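PDB 6R2J: Endoglucanase(Endo-1,4-beta-glucanase)protein, which probably hydrolyses internal beta-1,4-glycosidic bonds of cellulose and related glucans, and binds cellobiose. Local coordinates for residues Glu297-Gly301 and Lys302-Gln306; Gln65-Leu68 and Asp69-Leu72; Tyr119-Val122 and Trp123-Ala127. All coordinates share one frame; numbering follows the deposited sequence.

Contacts 2 and 3 are neighbours on the same side of the barrel, their centres about 11 Å apart, whereas the centre of contact 1 lies some 37 to 39 Å away from theirs. Contact 3 is the buried one, a stretch of helix 116-130 whose aromatic and aliphatic side chains face strand 93-98. Contact 2 is a surface turn in the loop leading to helix 74-89, and it rests on that same helix 116-130 through Gln-65 and Leu-72. Contact 1, also at the surface, runs from the loop after strand 280-285 into the start of helix 305-311. Both surface turns are closed by backbone bonds and bridged by water, contact 1 adding stacked guanidinium groups and contact 2 an amide and a serine hydroxyl; rings and regular helical bonds dominate contact 3.

Contact 1. Residues Glu297-Gly301 and Lys302-Gln306; sequences EPRNG and KDRPQ
Arg-299 and Lys-302 close a type I' beta turn with a reciprocal pair of backbone bonds, Lys-302 N to Arg-299 O at 2.8 Å and Arg-299 N to Lys-302 O at 3.2 Å, a single antiparallel hydrogen-bonded pair. Asn-300 and Gly-301 take the two corners, both with positive phi, as this turn type requires. Beside the turn, the guanidinium of Arg-299 lies flat on that of Arg-304, the planes only 11° apart and the centres separated by 3.6 Å. NH2 of Arg-299 sits over the middle of the Arg-304 group, 3.3 Å from its CZ. The two reach this stack differently: Arg-299 runs extended from CG to NE, while Arg-304 folds back through chi2 of -78° and chi3 of -79°. Nearer the backbone, Arg-304 CG lies 3.2 Å from Glu-297 O. The nearness of two positive groups is probably eased by the partners of Arg-304: its NH2 forms a salt bridge with Asp-257 and its NE donates to Ala-295 O, while Gln-306 OE1 lies above its opposite face. In the TIM barrel this turn belongs to the connection from the eighth strand, 280-285, to helix 305-311, with Arg-304 in the N-cap position. Asn-300 and Lys-302, both exposed, point the same way, and water 1 joins them, donating to Asn-300 OD1 and accepting from Lys-302 NZ, each at 2.7 Å. Pro-298 sets its CB 3.4 Å from Lys-302 O and packs on Tyr-46 and Tyr-47 of helix 41-49. Asp-303 turns to other partners, bonding Tyr-46 OH through OD1 and pairing with Arg-311 through OD2.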
ATOM      1  N   GLU A 297     -10.169   4.517 -11.740  1.00 11.35           N
ATOM      2  CA  GLU A 297     -11.126   3.563 -12.278  1.00 10.00           C
ATOM      3  C   GLU A 297     -11.808   4.150 -13.512  1.00  9.59           C
ATOM      4  O   GLU A 297     -12.296   5.290 -13.456  1.00  9.29           O
ATOM      5  CB  GLU A 297     -12.147   3.254 -11.199  1.00 10.15           C
ATOM      6  CG  GLU A 297     -13.142   2.171 -11.531  1.00 11.46           C
ATOM      7  CD  GLU A 297     -12.505   0.842 -11.726  1.00 11.04           C
ATOM      8  OE1 GLU A 297     -11.431   0.621 -11.159  1.00 10.79           O
ATOM      9  OE2 GLU A 297     -13.088   0.017 -12.452  1.00 12.57           O
ATOM     10  N   PRO A 298     -11.837   3.419 -14.646  1.00 10.88           N
ATOM     11  CA  PRO A 298     -12.490   3.948 -15.851  1.00 10.76           C
ATOM     12  C   PRO A 298     -13.996   4.125 -15.708  1.00 12.62           C
ATOM     13  O   PRO A 298     -14.675   3.541 -14.853  1.00 12.44           O
ATOM     14  CB  PRO A 298     -12.170   2.908 -16.923  1.00 11.93           C
ATOM     15  CG  PRO A 298     -11.885   1.646 -16.149  1.00 11.76           C
ATOM     16  CD  PRO A 298     -11.175   2.126 -14.929  1.00  9.83           C
ATOM     17  N   ARG A 299     -14.504   4.993 -16.571  1.00 13.17           N
ATOM     18  CA  ARG A 299     -15.880   5.455 -16.532  1.00 15.93           C
ATOM     19  C   ARG A 299     -16.371   5.385 -17.962  1.00 19.36           C
ATOM     20  O   ARG A 299     -15.772   6.005 -18.836  1.00 19.51           O
ATOM     21  CB  ARG A 299     -15.974   6.923 -16.121  1.00 16.93           C
ATOM     22  CG  ARG A 299     -15.338   7.245 -14.819  1.00 17.55           C
ATOM     23  CD  ARG A 299     -15.293   8.736 -14.569  1.00 17.78           C
ATOM     24  NE  ARG A 299     -14.566   8.971 -13.331  1.00 19.22           N
ATOM     25  CZ  ARG A 299     -14.477  10.136 -12.703  1.00 19.12           C
ATOM     26  NH1 ARG A 299     -15.080  11.203 -13.218  1.00 17.82           N
ATOM     27  NH2 ARG A 299     -13.766  10.220 -11.563  1.00 19.69           N
ATOM     28  N   ASN A 300     -17.472   4.669 -18.184  1.00 22.35           N
ATOM     29  CA  ASN A 300     -18.029   4.543 -19.528  1.00 25.18           C
ATOM     30  C   ASN A 300     -17.067   3.820 -20.444  1.00 24.69           C
ATOM     31  O   ASN A 300     -17.138   3.986 -21.669  1.00 25.82           O
ATOM     32  CB  ASN A 300     -18.328   5.906 -20.158  1.00 29.02           C
ATOM     33  CG  ASN A 300     -18.658   6.975 -19.127  1.00 31.78           C
ATOM     34  OD1 ASN A 300     -17.890   7.943 -18.897  1.00 33.73           O
ATOM     35  ND2 ASN A 300     -19.829   6.824 -18.514  1.00 32.63           N
ATOM     36  N   GLY A 301     -16.203   2.987 -19.871  1.00 23.84           N
ATOM     37  CA  GLY A 301     -15.150   2.372 -20.648  1.00 23.16           C
ATOM     38  C   GLY A 301     -14.058   3.330 -21.092  1.00 22.76           C
ATOM     39  O   GLY A 301     -13.154   2.937 -21.844  1.00 21.56           O
ATOM     40  N   LYS A 302     -14.088   4.564 -20.599  1.00 22.12           N
ATOM     41  CA  LYS A 302     -13.097   5.576 -20.928  1.00 21.22           C
ATOM     42  C   LYS A 302     -11.971   5.546 -19.891  1.00 19.25           C
ATOM     43  O   LYS A 302     -12.192   5.801 -18.697  1.00 15.41           O
ATOM     44  CB  LYS A 302     -13.801   6.936 -20.979  1.00 23.37           C
ATOM     45  CG  LYS A 302     -12.973   8.096 -21.540  1.00 25.16           C
ATOM     46  CD  LYS A 302     -13.724   9.426 -21.388  1.00 25.94           C
ATOM     47  CE  LYS A 302     -13.665   9.946 -19.937  1.00 27.58           C
ATOM     48  NZ  LYS A 302     -14.858   9.548 -19.106  1.00 28.95           N
ATOM     49  N   ASP A 303     -10.762   5.243 -20.357  1.00 20.08           N
ATOM     50  CA  ASP A 303      -9.607   5.321 -19.483  1.00 18.62           C
ATOM     51  C   ASP A 303      -9.519   6.707 -18.889  1.00 16.93           C
ATOM     52  O   ASP A 303      -9.875   7.700 -19.530  1.00 16.53           O
ATOM     53  CB  ASP A 303      -8.311   5.090 -20.249  1.00 18.21           C
ATOM     54  CG  ASP A 303      -8.192   3.692 -20.773  1.00 18.70           C
ATOM     55  OD1 ASP A 303      -8.819   2.744 -20.201  1.00 18.10           O
ATOM     56  OD2 ASP A 303      -7.460   3.545 -21.775  1.00 21.35           O
ATOM     57  N   ARG A 304      -9.022   6.758 -17.655  1.00 16.16           N
ATOM     58  CA  ARG A 304      -8.800   7.980 -16.912  1.00 14.56           C
ATOM     59  C   ARG A 304      -7.478   8.616 -17.309  1.00 13.69           C
ATOM     60  O   ARG A 304      -6.566   7.944 -17.809  1.00 13.01           O
ATOM     61  CB  ARG A 304      -8.788   7.665 -15.421  1.00 13.04           C
ATOM     62  CG  ARG A 304     -10.151   7.260 -14.893  1.00 13.58           C
ATOM     63  CD  ARG A 304     -11.030   8.487 -14.710  1.00 12.42           C
ATOM     64  NE  ARG A 304     -10.685   9.185 -13.468  1.00 12.06           N
ATOM     65  CZ  ARG A 304     -10.881  10.479 -13.239  1.00 12.44           C
ATOM     66  NH1 ARG A 304     -11.426  11.234 -14.191  1.00 13.28           N
ATOM     67  NH2 ARG A 304     -10.542  10.994 -12.054  1.00 11.41           N
ATOM     68  N   PRO A 305      -7.354   9.930 -17.112  1.00 13.58           N
ATOM     69  CA  PRO A 305      -6.096  10.594 -17.493  1.00 11.71           C
ATOM     70  C   PRO A 305      -4.895  10.051 -16.739  1.00  9.63           C
ATOM     71  O   PRO A 305      -3.771  10.084 -17.245  1.00  8.70           O
ATOM     72  CB  PRO A 305      -6.335  12.078 -17.160  1.00 14.13           C
ATOM     73  CG  PRO A 305      -7.788  12.223 -16.806  1.00 15.68           C
ATOM     74  CD  PRO A 305      -8.325  10.847 -16.477  1.00 14.99           C
ATOM     75  N   GLN A 306      -5.101   9.589 -15.508  1.00  9.17           N
ATOM     76  CA  GLN A 306      -4.001   9.069 -14.712  1.00  8.96           C
ATOM     77  C   GLN A 306      -3.540   7.715 -15.216  1.00 10.04           C
ATOM     78  O   GLN A 306      -2.348   7.387 -15.100  1.00 12.44           O
ATOM     79  CB  GLN A 306      -4.407   8.967 -13.240  1.00  9.79           C
ATOM     80  CG  GLN A 306      -4.899  10.280 -12.619  1.00  8.98           C
ATOM     81  CD  GLN A 306      -6.412  10.429 -12.687  1.00  8.45           C
ATOM     82  OE1 GLN A 306      -7.050   9.896 -13.583  1.00  9.43           O
ATOM     83  NE2 GLN A 306      -6.990  11.165 -11.734  1.00 10.10           N
TER
HETATM   84  O   HOH W   1     -17.076  10.193 -17.685  1.00 24.72           O

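Contact 2. Residues Gln65-Leu68 and Asp69-Leu72; sequences QHSL and DSGL
Gln-65 reaches across to Ser-70, the last residue of a type I beta turn from Ser-67 to Ser-70, in the loop that joins helix 61-64 to helix 74-89 of the TIM barrel. Among the direct hydrogen bonds, Gln-65 NE2 donates to Ser-70 O at 2.7 Å. It arrives almost head-on to the carbonyl, with a C=O...N angle of 168°, and the acceptor lies in the plane of the amide. An extended chain, with CG anti to the backbone N (chi1 -167°), carries the amide there, and its other end, OE1, accepts from Trp-61 NE1, which fixes the amide's rotation. The turn itself closes through Ser-70 N to Ser-67 O at 3.1 Å. Ser-70 OG stands between two carbonyls, 3.0 Å from Ser-67 O and 2.8 Å from Gly-71 O, and its single proton could serve either. Apolar contact is slight: Gln-65 CB approaches Leu-72 CD2 at 4.3 Å, and Leu-68 points away from the other arm and touches Ala-118 of helix 116-130. Two waters add to these bonds: Ser-70 O takes a second donor in water 3, and water 2 bridges the two arms, accepting from His-66 N at 2.8 Å and donating to Gly-71 O at 3.1 Å.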
ATOM      1  N   GLN A  65     -11.535  -9.276  12.429  1.00  8.84           N
ATOM      2  CA  GLN A  65     -11.673  -9.670  13.831  1.00  8.72           C
ATOM      3  C   GLN A  65     -12.534  -8.614  14.525  1.00  8.99           C
ATOM      4  O   GLN A  65     -12.055  -7.534  14.884  1.00  7.34           O
ATOM      5  CB  GLN A  65     -10.313  -9.828  14.503  1.00  8.43           C
ATOM      6  CG  GLN A  65     -10.405 -10.541  15.853  1.00 10.03           C
ATOM      7  CD  GLN A  65      -9.046 -10.806  16.470  1.00 11.58           C
ATOM      8  OE1 GLN A  65      -8.126 -10.017  16.302  1.00 12.12           O
ATOM      9  NE2 GLN A  65      -8.906 -11.930  17.161  1.00 13.41           N
ATOM     10  N   HIS A  66     -13.807  -8.935  14.754  1.00  9.76           N
ATOM     11  CA  HIS A  66     -14.701  -7.939  15.334  1.00 10.55           C
ATOM     12  C   HIS A  66     -14.302  -7.545  16.755  1.00 11.89           C
ATOM     13  O   HIS A  66     -14.611  -6.435  17.205  1.00 11.78           O
ATOM     14  CB  HIS A  66     -16.139  -8.473  15.366  1.00 12.15           C
ATOM     15  CG  HIS A  66     -16.790  -8.566  14.020  1.00 11.99           C
ATOM     16  ND1 HIS A  66     -18.100  -8.962  13.848  1.00 12.24           N
ATOM     17  CD2 HIS A  66     -16.300  -8.343  12.778  1.00 11.93           C
ATOM     18  CE1 HIS A  66     -18.393  -8.967  12.561  1.00 12.09           C
ATOM     19  NE2 HIS A  66     -17.313  -8.611  11.888  1.00 11.30           N
ATOM     20  N   SER A  67     -13.656  -8.444  17.486  1.00 12.58           N
ATOM     21  CA  SER A  67     -13.173  -8.153  18.828  1.00 13.53           C
ATOM     22  C   SER A  67     -11.946  -9.010  19.095  1.00 12.37           C
ATOM     23  O   SER A  67     -11.727 -10.030  18.443  1.00 12.05           O
ATOM     24  CB  SER A  67     -14.264  -8.399  19.885  1.00 16.33           C
ATOM     25  OG  SER A  67     -14.602  -9.776  20.000  1.00 19.24           O
ATOM     26  N   LEU A  68     -11.137  -8.571  20.057  1.00 11.92           N
ATOM     27  CA  LEU A  68      -9.914  -9.294  20.404  1.00 12.52           C
ATOM     28  C   LEU A  68     -10.199 -10.673  21.014  1.00 14.47           C
ATOM     29  O   LEU A  68      -9.339 -11.562  20.971  1.00 15.60           O
ATOM     30  CB  LEU A  68      -9.105  -8.435  21.372  1.00 12.88           C
ATOM     31  CG  LEU A  68      -8.477  -7.147  20.855  1.00 12.91           C
ATOM     32  CD1 LEU A  68      -7.454  -6.684  21.903  1.00 12.37           C
ATOM     33  CD2 LEU A  68      -7.815  -7.374  19.529  1.00 12.60           C
ATOM     34  N   ASP A  69     -11.370 -10.864  21.628  1.00 16.57           N
ATOM     35  CA  ASP A  69     -11.785 -12.162  22.168  1.00 19.18           C
ATOM     36  C   ASP A  69     -12.481 -13.039  21.137  1.00 19.19           C
ATOM     37  O   ASP A  69     -12.879 -14.163  21.458  1.00 20.48           O
ATOM     38  CB  ASP A  69     -12.722 -11.961  23.361  1.00 22.96           C
ATOM     39  CG  ASP A  69     -13.941 -11.087  23.027  1.00 27.43           C
ATOM     40  OD1 ASP A  69     -14.284 -10.963  21.831  1.00 28.68           O
ATOM     41  OD2 ASP A  69     -14.559 -10.523  23.971  1.00 30.30           O
ATOM     42  N   SER A  70     -12.643 -12.545  19.920  1.00 18.18           N
ATOM     43  CA  SER A  70     -13.251 -13.284  18.833  1.00 17.75           C
ATOM     44  C   SER A  70     -12.177 -13.854  17.910  1.00 15.55           C
ATOM     45  O   SER A  70     -11.070 -13.326  17.803  1.00 15.15           O
ATOM     46  CB  SER A  70     -14.160 -12.346  18.017  1.00 20.20           C
ATOM     47  OG  SER A  70     -13.519 -11.768  16.865  1.00 21.33           O
ATOM     48  N   GLY A  71     -12.529 -14.941  17.233  1.00 14.39           N
ATOM     49  CA  GLY A  71     -11.737 -15.437  16.135  1.00 15.09           C
ATOM     50  C   GLY A  71     -11.965 -14.572  14.913  1.00 14.91           C
ATOM     51  O   GLY A  71     -12.650 -13.551  14.949  1.00 16.39           O
ATOM     52  N   LEU A  72     -11.390 -15.018  13.801  1.00 14.09           N
ATOM     53  CA  LEU A  72     -11.499 -14.290  12.549  1.00 12.97           C
ATOM     54  C   LEU A  72     -12.879 -14.500  11.934  1.00 12.52           C
ATOM     55  O   LEU A  72     -13.519 -15.550  12.099  1.00 13.06           O
ATOM     56  CB  LEU A  72     -10.421 -14.751  11.562  1.00 12.76           C
ATOM     57  CG  LEU A  72      -8.966 -14.572  11.991  1.00 13.50           C
ATOM     58  CD1 LEU A  72      -8.000 -15.004  10.939  1.00 13.30           C
ATOM     59  CD2 LEU A  72      -8.687 -13.122  12.356  1.00 15.01           C
TER
HETATM   60  O   HOH W   2     -14.656 -11.426  13.934  1.00 10.27           O
HETATM   61  O   HOH W   3      -9.709 -13.798  20.144  1.00 46.51           O

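Contact 3. Residues Tyr119-Val122 and Trp123-Ala127; sequences YASV and WRKLA
Tyr-119 and Trp-123, one helical turn apart, point the same way from the helix and meet as an offset edge-to-face (T-shaped) pair. The edge of the indole's five-membered ring is directed toward the face of the tyrosine, the planes are 80° apart, and the centroids stand 5.3 Å from each other. The closest atoms are Tyr-119 CE1 and Trp-123 CD1, at 3.6 Å. With CG anti to the backbone N (chi1 -174°), the tyrosine ring projects from the helix beside the indole. Both polar ends then find one acceptor: Tyr-119 OH and Trp-123 NE1 each hydrogen-bond to Ile-141 O, which holds the pair at its far end. Leu-126 CD1 lies over the rim of one face of the indole. These residues sit on helix 116-130, which follows the third strand of the TIM barrel, and their side chains lie on Met-98 of that strand, 93-98. Bonds from each N to the carbonyl four residues back run through the segment, including Leu-126 N to Val-122 O at 2.7 Å; Leu-126 CG crowds the same oxygen at 3.1 Å. On the other flank Arg-124 NH1 comes 3.5 Å from Ser-121 CA. Water 4 lies in the guanidinium plane, 2.8 Å from Ser-121 OG and weakly bonded to NH1, while NE of Arg-124 pairs with Glu-165 of helix 152-166.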
ATOM      1  N   TYR A 119      -2.167  -7.850  18.234  1.00  9.46           N
ATOM      2  CA  TYR A 119      -1.746  -7.565  16.867  1.00  7.06           C
ATOM      3  C   TYR A 119      -0.921  -8.709  16.288  1.00  8.79           C
ATOM      4  O   TYR A 119      -1.189  -9.176  15.182  1.00 10.28           O
ATOM      5  CB  TYR A 119      -0.966  -6.261  16.944  1.00  6.48           C
ATOM      6  CG  TYR A 119      -0.522  -5.658  15.683  1.00  6.97           C
ATOM      7  CD1 TYR A 119      -1.399  -5.466  14.630  1.00  7.11           C
ATOM      8  CD2 TYR A 119       0.778  -5.235  15.543  1.00  7.66           C
ATOM      9  CE1 TYR A 119      -0.976  -4.899  13.448  1.00  7.49           C
ATOM     10  CE2 TYR A 119       1.215  -4.664  14.359  1.00  8.07           C
ATOM     11  CZ  TYR A 119       0.333  -4.494  13.306  1.00  7.31           C
ATOM     12  OH  TYR A 119       0.788  -3.912  12.122  1.00  7.68           O
ATOM     13  N   ALA A 120       0.104  -9.169  17.018  1.00 10.03           N
ATOM     14  CA  ALA A 120       0.865 -10.332  16.575  1.00  8.84           C
ATOM     15  C   ALA A 120      -0.036 -11.525  16.232  1.00  9.75           C
ATOM     16  O   ALA A 120       0.157 -12.178  15.199  1.00 10.70           O
ATOM     17  CB  ALA A 120       1.879 -10.703  17.650  1.00 10.94           C
ATOM     18  N   SER A 121      -1.018 -11.834  17.093  1.00 11.62           N
ATOM     19  CA  SER A 121      -1.855 -13.017  16.873  1.00 14.19           C
ATOM     20  C   SER A 121      -2.677 -12.878  15.599  1.00 14.33           C
ATOM     21  O   SER A 121      -2.759 -13.815  14.797  1.00 15.82           O
ATOM     22  CB  SER A 121      -2.784 -13.259  18.066  1.00 17.00           C
ATOM     23  OG  SER A 121      -3.808 -14.167  17.712  1.00 19.14           O
ATOM     24  N   VAL A 122      -3.296 -11.706  15.397  1.00 13.72           N
ATOM     25  CA  VAL A 122      -4.135 -11.515  14.223  1.00 10.81           C
ATOM     26  C   VAL A 122      -3.301 -11.689  12.965  1.00 10.10           C
ATOM     27  O   VAL A 122      -3.760 -12.278  11.989  1.00 10.17           O
ATOM     28  CB  VAL A 122      -4.974 -10.213  14.277  1.00 10.61           C
ATOM     29  CG1 VAL A 122      -4.158  -8.993  14.013  1.00  9.47           C
ATOM     30  CG2 VAL A 122      -6.145 -10.370  13.308  1.00 12.54           C
ATOM     31  N   TRP A 123      -2.035 -11.233  12.986  1.00 11.16           N
ATOM     32  CA  TRP A 123      -1.195 -11.392  11.802  1.00 11.84           C
ATOM     33  C   TRP A 123      -0.729 -12.837  11.662  1.00 13.28           C
ATOM     34  O   TRP A 123      -0.709 -13.398  10.559  1.00 12.87           O
ATOM     35  CB  TRP A 123      -0.036 -10.387  11.819  1.00 11.45           C
ATOM     36  CG  TRP A 123      -0.401  -9.174  10.992  1.00 11.05           C
ATOM     37  CD1 TRP A 123      -0.499  -7.858  11.408  1.00 10.54           C
ATOM     38  CD2 TRP A 123      -0.753  -9.179   9.610  1.00 10.34           C
ATOM     39  NE1 TRP A 123      -0.905  -7.058  10.356  1.00 10.56           N
ATOM     40  CE2 TRP A 123      -1.067  -7.840   9.245  1.00  9.95           C
ATOM     41  CE3 TRP A 123      -0.857 -10.182   8.643  1.00 10.63           C
ATOM     42  CZ2 TRP A 123      -1.452  -7.490   7.949  1.00 10.37           C
ATOM     43  CZ3 TRP A 123      -1.243  -9.815   7.341  1.00  9.84           C
ATOM     44  CH2 TRP A 123      -1.516  -8.480   7.012  1.00 10.11           C
ATOM     45  N   ARG A 124      -0.388 -13.463  12.784  1.00 14.71           N
ATOM     46  CA  ARG A 124      -0.114 -14.886  12.743  1.00 14.08           C
ATOM     47  C   ARG A 124      -1.307 -15.639  12.175  1.00 12.86           C
ATOM     48  O   ARG A 124      -1.154 -16.489  11.293  1.00 12.38           O
ATOM     49  CB  ARG A 124       0.251 -15.383  14.140  1.00 15.59           C
ATOM     50  CG  ARG A 124       0.932 -16.751  14.082  1.00 18.26           C
ATOM     51  CD  ARG A 124       1.183 -17.344  15.459  1.00 20.61           C
ATOM     52  NE  ARG A 124       2.008 -16.500  16.321  1.00 21.52           N
ATOM     53  CZ  ARG A 124       1.529 -15.738  17.296  1.00 20.49           C
ATOM     54  NH1 ARG A 124       0.232 -15.706  17.535  1.00 20.44           N
ATOM     55  NH2 ARG A 124       2.345 -15.010  18.031  1.00 18.87           N
ATOM     56  N   LYS A 125      -2.506 -15.337  12.666  1.00 13.44           N
ATOM     57  CA  LYS A 125      -3.696 -16.023  12.178  1.00 13.46           C
ATOM     58  C   LYS A 125      -3.952 -15.709  10.716  1.00 11.71           C
ATOM     59  O   LYS A 125      -4.295 -16.611   9.950  1.00 12.46           O
ATOM     60  CB  LYS A 125      -4.921 -15.662  13.019  1.00 14.25           C
ATOM     61  CG  LYS A 125      -5.124 -16.512  14.254  1.00 14.81           C
ATOM     62  CD  LYS A 125      -6.471 -16.192  14.840  1.00 16.81           C
ATOM     63  CE  LYS A 125      -6.791 -17.033  16.054  1.00 19.52           C
ATOM     64  NZ  LYS A 125      -6.318 -16.347  17.284  1.00 22.65           N
ATOM     65  N   LEU A 126      -3.821 -14.438  10.306  1.00 10.54           N
ATOM     66  CA  LEU A 126      -3.992 -14.103   8.890  1.00 11.34           C
ATOM     67  C   LEU A 126      -2.954 -14.803   8.009  1.00 12.17           C
ATOM     68  O   LEU A 126      -3.280 -15.303   6.920  1.00 13.94           O
ATOM     69  CB  LEU A 126      -3.919 -12.590   8.686  1.00 12.33           C
ATOM     70  CG  LEU A 126      -5.073 -11.748   9.233  1.00 10.17           C
ATOM     71  CD1 LEU A 126      -4.757 -10.281   9.136  1.00  9.60           C
ATOM     72  CD2 LEU A 126      -6.334 -12.105   8.477  1.00 11.51           C
ATOM     73  N   ALA A 127      -1.690 -14.845   8.450  1.00 10.66           N
ATOM     74  CA  ALA A 127      -0.662 -15.497   7.642  1.00 11.87           C
ATOM     75  C   ALA A 127      -0.931 -16.993   7.497  1.00 12.62           C
ATOM     76  O   ALA A 127      -0.602 -17.582   6.465  1.00 10.87           O
ATOM     77  CB  ALA A 127       0.718 -15.228   8.245  1.00 13.38           C
TER
HETATM   78  O   HOH W   4      -2.277 -16.457  17.143  1.00 26.37           O